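Local coordinates for putative phosphomethylpyrimidine kinase (Bacteroides thetaiotaomicron, PDB 3MBH) that probably phosphorylates pyridoxal with ATP, as a pyridoxal kinase of the phosphomethylpyrimidine kinase family, and binds pyridoxal in its pocket, at the interface of chains A and B and the interface of chains A and C. Sequence-based numbering; all coordinates share one arbitrary frame. Chains: chain A/B/C, Putative phosphomethylpyrimidine kinase.

Contact 1: the interface of chains A and B. Residues chain A 16, 24, 42, 45, 58, 60, 63, 67; chain B 16, 42, 45, 58, 60.
Two leucine torsions set up the crossing at this interface: A:Leu58 holds CG anti to its backbone N (chi1 -178°), whereas A:Leu60 holds CG anti to the carbonyl carbon (chi1 -65°). B:Leu58 and B:Leu60 adopt matching rotamers, so each Leu58 meets the other chain's Leu60 obliquely, methyl to methyl. The contact is part of a two-fold interface between copies of this ribokinase-like kinase, which may or may not be the biological dimer; this patch draws on strands 16-17, 44-46 and 57-59, nearby loops and helices 24-33 and 64-73. Packing is tight at the leucine crossings, with A:Leu60 CD2 3.3 Å from B:Leu58 CD2 and A:Leu58 CD2 3.4 Å from B:Leu60 CD2. The prolines form a second pair of twin contacts. A:Leu16, its CG also anti to N, points CD2 tip to tip at the ring of B:Pro42, 3.7 Å from CB; in the reciprocal contact B:Leu16 and A:Pro42 slide past each other in opposite directions. A:Val45 CG1 meets B:Pro42 CG at 3.8 Å, and B:Val45 CG1 lies equally near A:Pro42 CG while also touching A:Ile67 CD1. Beside the leucines A:Glu63 bends at chi2 (62°), laying its carboxylate obliquely against B:Leu58, with CD 3.8 Å from CB. No direct polar bond crosses this patch; instead a water sits 2.7 Å from A:Glu63 OE2 and 2.9 Å from the carbonyl O of B:Val45, bridging the chains.

Contact 2: the interface of chains A and C. Residues chain A 79, 105-108, 141, 180; chain C 2-3.
An N-terminal tail from chain C lies against the loop 105-107 and the start of strand 108-111 of chain A, in a two-fold exchange of tails between copies of this ribokinase-like kinase; the structure alone does not show whether the pairing exists in solution. Both tail residues, C:Met2 (modelled as selenomethionine) and C:Tyr3, are poorly ordered, so details of their positions are approximate. The C:Tyr3 backbone N gives a weak hydrogen bond to A:Ser107 O, 3.3 Å long and bent to 129° at the hydrogen. C:Tyr3 CB lies 3.9 Å from A:Leu108 CB, and CG anti to N (chi1 -168°) swings ring atom CD2 near the carbonyl O of A:Asp106. C:Met2 has CG in the crowded position between backbone N and carbonyl carbon (chi1 73°), which with a nearly extended chi2 brings its selenium to A:Gln180. The extended glutamine crosses the selenomethionine at about a right angle, A:Gln180 OE1 lying 3.4 Å from C:Met2 CG and 3.5 Å from its SE. An alanine here would remove the amide that covers the selenium and would probably loosen the poorly ordered tip of the tail. A:Asp141 slides past in the opposite direction, OD2 lying 3.8 Å from C:Met2 CB. The bend at chi3 directs the terminal methyl CE of C:Met2 toward A:Leu108, which runs alongside with CD1 4.0 Å from that methyl.

Contact 1: the interface of chains A and B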
ATOM      1  N   LEU A  16      24.105 -18.518  11.842  1.00 16.52           N
ATOM      2  CA  LEU A  16      22.890 -19.080  11.262  1.00 16.60           C
ATOM      3  C   LEU A  16      22.332 -20.064  12.257  1.00 17.29           C
ATOM      4  O   LEU A  16      22.955 -21.096  12.526  1.00 15.45           O
ATOM      5  CB  LEU A  16      23.154 -19.775   9.945  1.00 15.77           C
ATOM      6  CG  LEU A  16      21.907 -20.237   9.117  1.00 18.19           C
ATOM      7  CD1 LEU A  16      21.173 -19.023   8.503  1.00 17.93           C
ATOM      8  CD2 LEU A  16      22.261 -21.210   8.036  1.00 15.43           C
ATOM      9  N   LEU A  24      21.293 -14.275  11.561  1.00 15.99           N
ATOM     10  CA  LEU A  24      21.006 -14.163  10.116  1.00 15.83           C
ATOM     11  C   LEU A  24      19.506 -14.316   9.728  1.00 15.95           C
ATOM     12  O   LEU A  24      19.033 -13.683   8.760  1.00 16.28           O
ATOM     13  CB  LEU A  24      21.858 -15.157   9.273  1.00 14.85           C
ATOM     14  CG  LEU A  24      23.348 -14.790   9.229  1.00 16.33           C
ATOM     15  CD1 LEU A  24      24.125 -15.983   8.542  1.00 15.28           C
ATOM     16  CD2 LEU A  24      23.606 -13.459   8.552  1.00 16.39           C
ATOM     17  N   PRO A  42      28.954 -16.263   7.714  1.00 15.16           N
ATOM     18  CA  PRO A  42      28.404 -16.947   8.857  1.00 14.94           C
ATOM     19  C   PRO A  42      29.473 -17.324   9.888  1.00 15.38           C
ATOM     20  O   PRO A  42      30.539 -17.791   9.516  1.00 14.34           O
ATOM     21  CB  PRO A  42      27.749 -18.195   8.236  1.00 16.00           C
ATOM     22  CG  PRO A  42      28.575 -18.452   6.989  1.00 15.48           C
ATOM     23  CD  PRO A  42      28.918 -17.094   6.488  1.00 15.80           C
ATOM     24  N   VAL A  45      27.078 -22.294  12.951  1.00 13.41           N
ATOM     25  CA  VAL A  45      25.797 -22.931  12.662  1.00 14.58           C
ATOM     26  C   VAL A  45      25.199 -23.550  13.912  1.00 15.10           C
ATOM     27  O   VAL A  45      25.859 -24.324  14.597  1.00 15.13           O
ATOM     28  CB  VAL A  45      25.934 -23.959  11.558  1.00 15.39           C
ATOM     29  CG1 VAL A  45      24.609 -24.775  11.377  1.00 11.27           C
ATOM     30  CG2 VAL A  45      26.226 -23.192  10.280  1.00 15.11           C
ATOM     31  N   LEU A  58      28.282 -25.481  15.589  1.00 16.22           N
ATOM     32  CA  LEU A  58      29.434 -25.651  14.738  1.00 16.03           C
ATOM     33  C   LEU A  58      30.098 -24.258  14.522  1.00 15.97           C
ATOM     34  O   LEU A  58      29.510 -23.344  13.913  1.00 15.97           O
ATOM     35  CB  LEU A  58      29.038 -26.250  13.394  1.00 15.74           C
ATOM     36  CG  LEU A  58      30.207 -26.515  12.424  1.00 17.07           C
ATOM     37  CD1 LEU A  58      31.198 -27.618  12.892  1.00 17.13           C
ATOM     38  CD2 LEU A  58      29.636 -26.825  11.062  1.00 17.32           C
ATOM     39  N   LEU A  60      32.398 -21.731  12.841  1.00 15.73           N
ATOM     40  CA  LEU A  60      32.865 -21.579  11.447  1.00 16.30           C
ATOM     41  C   LEU A  60      34.123 -20.678  11.279  1.00 15.91           C
ATOM     42  O   LEU A  60      34.415 -20.213  10.139  1.00 15.28           O
ATOM     43  CB  LEU A  60      31.726 -21.091  10.549  1.00 15.53           C
ATOM     44  CG  LEU A  60      30.521 -22.036  10.351  1.00 18.20           C
ATOM     45  CD1 LEU A  60      29.450 -21.263   9.576  1.00 17.95           C
ATOM     46  CD2 LEU A  60      30.935 -23.322   9.638  1.00 12.42           C
ATOM     47  N   GLU A  63      36.395 -21.378   8.389  1.00 18.43           N
ATOM     48  CA  GLU A  63      35.875 -21.179   7.039  1.00 17.69           C
ATOM     49  C   GLU A  63      35.856 -19.702   6.634  1.00 16.56           C
ATOM     50  O   GLU A  63      35.911 -19.392   5.444  1.00 16.12           O
ATOM     51  CB  GLU A  63      34.488 -21.756   6.919  1.00 17.62           C
ATOM     52  CG  GLU A  63      34.016 -21.980   5.486  1.00 17.87           C
ATOM     53  CD  GLU A  63      34.877 -22.982   4.689  1.00 17.92           C
ATOM     54  OE1 GLU A  63      35.549 -23.842   5.303  1.00 16.78           O
ATOM     55  OE2 GLU A  63      34.872 -22.898   3.433  1.00 20.15           O
ATOM     56  N   ILE A  67      36.187 -17.821   2.911  1.00 15.11           N
ATOM     57  CA  ILE A  67      35.135 -17.032   2.293  1.00 15.15           C
ATOM     58  C   ILE A  67      35.646 -15.620   1.937  1.00 15.59           C
ATOM     59  O   ILE A  67      35.498 -15.162   0.805  1.00 15.29           O
ATOM     60  CB  ILE A  67      33.881 -16.948   3.187  1.00 15.47           C
ATOM     61  CG1 ILE A  67      33.201 -18.329   3.284  1.00 15.24           C
ATOM     62  CG2 ILE A  67      32.917 -15.915   2.643  1.00 12.02           C
ATOM     63  CD1 ILE A  67      32.165 -18.420   4.493  1.00 13.62           C
TER
ATOM     64  N   LEU B  16      23.940 -22.172   2.274  1.00 17.06           N
ATOM     65  CA  LEU B  16      24.063 -20.747   2.529  1.00 16.11           C
ATOM     66  C   LEU B  16      25.209 -20.281   1.698  1.00 16.12           C
ATOM     67  O   LEU B  16      26.335 -20.708   1.923  1.00 16.02           O
ATOM     68  CB  LEU B  16      24.313 -20.489   4.029  1.00 16.65           C
ATOM     69  CG  LEU B  16      24.359 -18.989   4.428  1.00 16.35           C
ATOM     70  CD1 LEU B  16      22.944 -18.394   4.256  1.00 14.95           C
ATOM     71  CD2 LEU B  16      24.862 -18.738   5.823  1.00 17.07           C
ATOM     72  N   PRO B  42      20.940 -25.903   7.101  1.00 16.12           N
ATOM     73  CA  PRO B  42      21.854 -25.638   6.010  1.00 16.62           C
ATOM     74  C   PRO B  42      22.629 -26.849   5.498  1.00 16.07           C
ATOM     75  O   PRO B  42      23.076 -27.658   6.288  1.00 17.27           O
ATOM     76  CB  PRO B  42      22.803 -24.603   6.609  1.00 15.91           C
ATOM     77  CG  PRO B  42      22.799 -24.901   8.087  1.00 15.95           C
ATOM     78  CD  PRO B  42      21.397 -25.333   8.376  1.00 16.57           C
ATOM     79  N   VAL B  45      28.121 -24.469   3.312  1.00 14.36           N
ATOM     80  CA  VAL B  45      28.379 -23.038   3.319  1.00 14.49           C
ATOM     81  C   VAL B  45      29.319 -22.704   2.179  1.00 14.99           C
ATOM     82  O   VAL B  45      30.357 -23.351   2.026  1.00 15.76           O
ATOM     83  CB  VAL B  45      29.038 -22.617   4.617  1.00 15.12           C
ATOM     84  CG1 VAL B  45      29.553 -21.144   4.507  1.00 13.49           C
ATOM     85  CG2 VAL B  45      28.056 -22.802   5.765  1.00 14.02           C
ATOM     86  N   LEU B  58      32.117 -25.688   2.258  1.00 15.48           N
ATOM     87  CA  LEU B  58      32.140 -26.481   3.484  1.00 15.96           C
ATOM     88  C   LEU B  58      30.887 -27.329   3.480  1.00 15.88           C
ATOM     89  O   LEU B  58      29.753 -26.830   3.452  1.00 16.21           O
ATOM     90  CB  LEU B  58      32.132 -25.609   4.751  1.00 16.73           C
ATOM     91  CG  LEU B  58      32.133 -26.376   6.086  1.00 15.69           C
ATOM     92  CD1 LEU B  58      33.484 -27.174   6.260  1.00 14.45           C
ATOM     93  CD2 LEU B  58      31.871 -25.410   7.212  1.00 16.93           C
ATOM     94  N   LEU B  60      28.146 -29.582   4.986  1.00 15.75           N
ATOM     95  CA  LEU B  60      27.616 -29.683   6.358  1.00 16.12           C
ATOM     96  C   LEU B  60      26.913 -30.997   6.658  1.00 16.19           C
ATOM     97  O   LEU B  60      26.098 -31.066   7.598  1.00 15.98           O
ATOM     98  CB  LEU B  60      26.721 -28.496   6.713  1.00 16.73           C
ATOM     99  CG  LEU B  60      27.378 -27.124   6.823  1.00 18.07           C
ATOM    100  CD1 LEU B  60      26.277 -26.085   7.014  1.00 17.18           C
ATOM    101  CD2 LEU B  60      28.441 -27.053   7.928  1.00 16.77           C
TER
HETATM  102  O   HOH W   1      32.694 -21.633   2.335  1.00 14.08           O

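Contact 2: the interface of chains A and C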
ATOM      1  N   ASP A  79      28.671  -1.878   0.959  1.00 18.69           N
ATOM      2  CA  ASP A  79      28.264  -0.539   1.400  1.00 18.99           C
ATOM      3  C   ASP A  79      28.195  -0.496   2.906  1.00 18.70           C
ATOM      4  O   ASP A  79      28.308   0.572   3.516  1.00 19.03           O
ATOM      5  CB  ASP A  79      26.941  -0.211   0.763  1.00 18.94           C
ATOM      6  CG  ASP A  79      27.032  -0.283  -0.761  1.00 21.18           C
ATOM      7  OD1 ASP A  79      27.660   0.629  -1.293  1.00 19.80           O
ATOM      8  OD2 ASP A  79      26.570  -1.277  -1.400  1.00 20.51           O
ATOM      9  N   PRO A 105      35.435   4.695   2.060  1.00 29.58           N
ATOM     10  CA  PRO A 105      35.171   6.008   2.655  1.00 29.69           C
ATOM     11  C   PRO A 105      33.704   6.246   3.008  1.00 29.56           C
ATOM     12  O   PRO A 105      33.410   6.871   4.009  1.00 30.19           O
ATOM     13  CB  PRO A 105      35.632   6.979   1.555  1.00 30.07           C
ATOM     14  CG  PRO A 105      36.607   6.202   0.736  1.00 29.77           C
ATOM     15  CD  PRO A 105      36.145   4.779   0.772  1.00 29.26           C
ATOM     16  N   ASP A 106      32.772   5.772   2.196  1.00 30.39           N
ATOM     17  CA  ASP A 106      31.344   5.933   2.551  1.00 31.12           C
ATOM     18  C   ASP A 106      30.776   4.753   3.362  1.00 29.50           C
ATOM     19  O   ASP A 106      29.572   4.727   3.582  1.00 30.52           O
ATOM     20  CB  ASP A 106      30.453   6.151   1.292  1.00 31.61           C
ATOM     21  CG  ASP A 106      30.773   7.471   0.531  1.00 36.71           C
ATOM     22  OD1 ASP A 106      31.350   8.431   1.131  1.00 42.87           O
ATOM     23  OD2 ASP A 106      30.439   7.562  -0.688  1.00 42.32           O
ATOM     24  N   SER A 107      31.580   3.779   3.801  1.00 27.86           N
ATOM     25  CA  SER A 107      30.999   2.598   4.533  1.00 26.06           C
ATOM     26  C   SER A 107      30.393   2.906   5.905  1.00 24.62           C
ATOM     27  O   SER A 107      30.689   3.914   6.571  1.00 25.35           O
ATOM     28  CB  SER A 107      31.991   1.446   4.730  1.00 25.37           C
ATOM     29  OG  SER A 107      32.592   1.035   3.529  1.00 27.04           O
ATOM     30  N   LEU A 108      29.462   2.046   6.273  1.00 22.26           N
ATOM     31  CA  LEU A 108      28.854   2.087   7.577  1.00 20.59           C
ATOM     32  C   LEU A 108      29.272   0.759   8.171  1.00 19.09           C
ATOM     33  O   LEU A 108      28.970  -0.267   7.576  1.00 19.20           O
ATOM     34  CB  LEU A 108      27.340   2.152   7.387  1.00 20.68           C
ATOM     35  CG  LEU A 108      26.522   2.168   8.668  1.00 19.56           C
ATOM     36  CD1 LEU A 108      26.760   3.434   9.451  1.00 22.60           C
ATOM     37  CD2 LEU A 108      25.071   1.966   8.306  1.00 21.33           C
ATOM     38  N   ASP A 141      31.553   2.147  13.384  1.00 17.70           N
ATOM     39  CA  ASP A 141      30.941   3.481  13.359  1.00 16.90           C
ATOM     40  C   ASP A 141      29.749   3.564  14.309  1.00 16.52           C
ATOM     41  O   ASP A 141      29.494   4.608  14.944  1.00 16.01           O
ATOM     42  CB  ASP A 141      30.481   3.848  11.946  1.00 17.47           C
ATOM     43  CG  ASP A 141      31.608   3.806  10.920  1.00 18.20           C
ATOM     44  OD1 ASP A 141      32.679   4.309  11.231  1.00 19.52           O
ATOM     45  OD2 ASP A 141      31.436   3.296   9.806  1.00 17.68           O
ATOM     46  N   GLN A 180      31.319   6.674  16.330  1.00 16.94           N
ATOM     47  CA  GLN A 180      30.673   7.966  16.261  1.00 17.60           C
ATOM     48  C   GLN A 180      29.288   7.888  16.897  1.00 16.19           C
ATOM     49  O   GLN A 180      28.837   8.834  17.486  1.00 16.18           O
ATOM     50  CB  GLN A 180      30.587   8.420  14.801  1.00 17.50           C
ATOM     51  CG  GLN A 180      29.754   9.730  14.604  1.00 21.17           C
ATOM     52  CD  GLN A 180      29.343   9.965  13.152  1.00 25.32           C
ATOM     53  OE1 GLN A 180      30.151   9.770  12.215  1.00 25.51           O
ATOM     54  NE2 GLN A 180      28.082  10.384  12.954  1.00 21.22           N
TER
HETATM   55  N   MSE C   2      32.156   8.311   7.418  1.00 58.92           N
HETATM   56  CA  MSE C   2      31.085   7.262   7.286  1.00 59.02           C
HETATM   57  C   MSE C   2      29.902   7.657   6.364  1.00 58.10           C
HETATM   58  O   MSE C   2      29.790   8.791   5.871  1.00 57.77           O
HETATM   59  CB  MSE C   2      30.546   6.845   8.675  1.00 59.40           C
HETATM   60  CG  MSE C   2      29.638   7.896   9.384  1.00 60.56           C
HETATM   61 SE   MSE C   2      28.365   7.174  10.737  0.75 62.74          SE
HETATM   62  CE  MSE C   2      26.606   7.434   9.834  1.00 60.34           C
ATOM     63  N   TYR C   3      29.005   6.689   6.184  1.00 57.12           N
ATOM     64  CA  TYR C   3      27.917   6.737   5.201  1.00 56.39           C
ATOM     65  C   TYR C   3      27.012   7.977   5.304  1.00 55.16           C
ATOM     66  O   TYR C   3      26.760   8.493   6.404  1.00 54.85           O
ATOM     67  CB  TYR C   3      27.104   5.429   5.330  1.00 56.62           C
ATOM     68  CG  TYR C   3      26.109   5.123   4.236  1.00 56.94           C
ATOM     69  CD1 TYR C   3      24.847   5.679   4.264  1.00 57.02           C
ATOM     70  CD2 TYR C   3      26.420   4.226   3.193  1.00 57.86           C
ATOM     71  CE1 TYR C   3      23.911   5.398   3.267  1.00 58.36           C
ATOM     72  CE2 TYR C   3      25.481   3.930   2.185  1.00 58.46           C
ATOM     73  CZ  TYR C   3      24.216   4.522   2.233  1.00 58.29           C
ATOM     74  OH  TYR C   3      23.242   4.260   1.275  1.00 57.95           O
TER

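Contact 1 and contact 2 use separate surfaces of chain A, the centres of their C-alpha atoms about 27 Å apart, and have no residue in common. In contact 1 the partner's short strands and loops match those of chain A in a largely apolar patch, whereas contact 2 receives a poorly ordered N-terminal tail on a loop and the start of strand 108-111. Each belongs to a two-fold interface, so one chain can engage B and C at once, and the two relations together could help build the deposited hexamer. The structure alone does not show which pairing is biological.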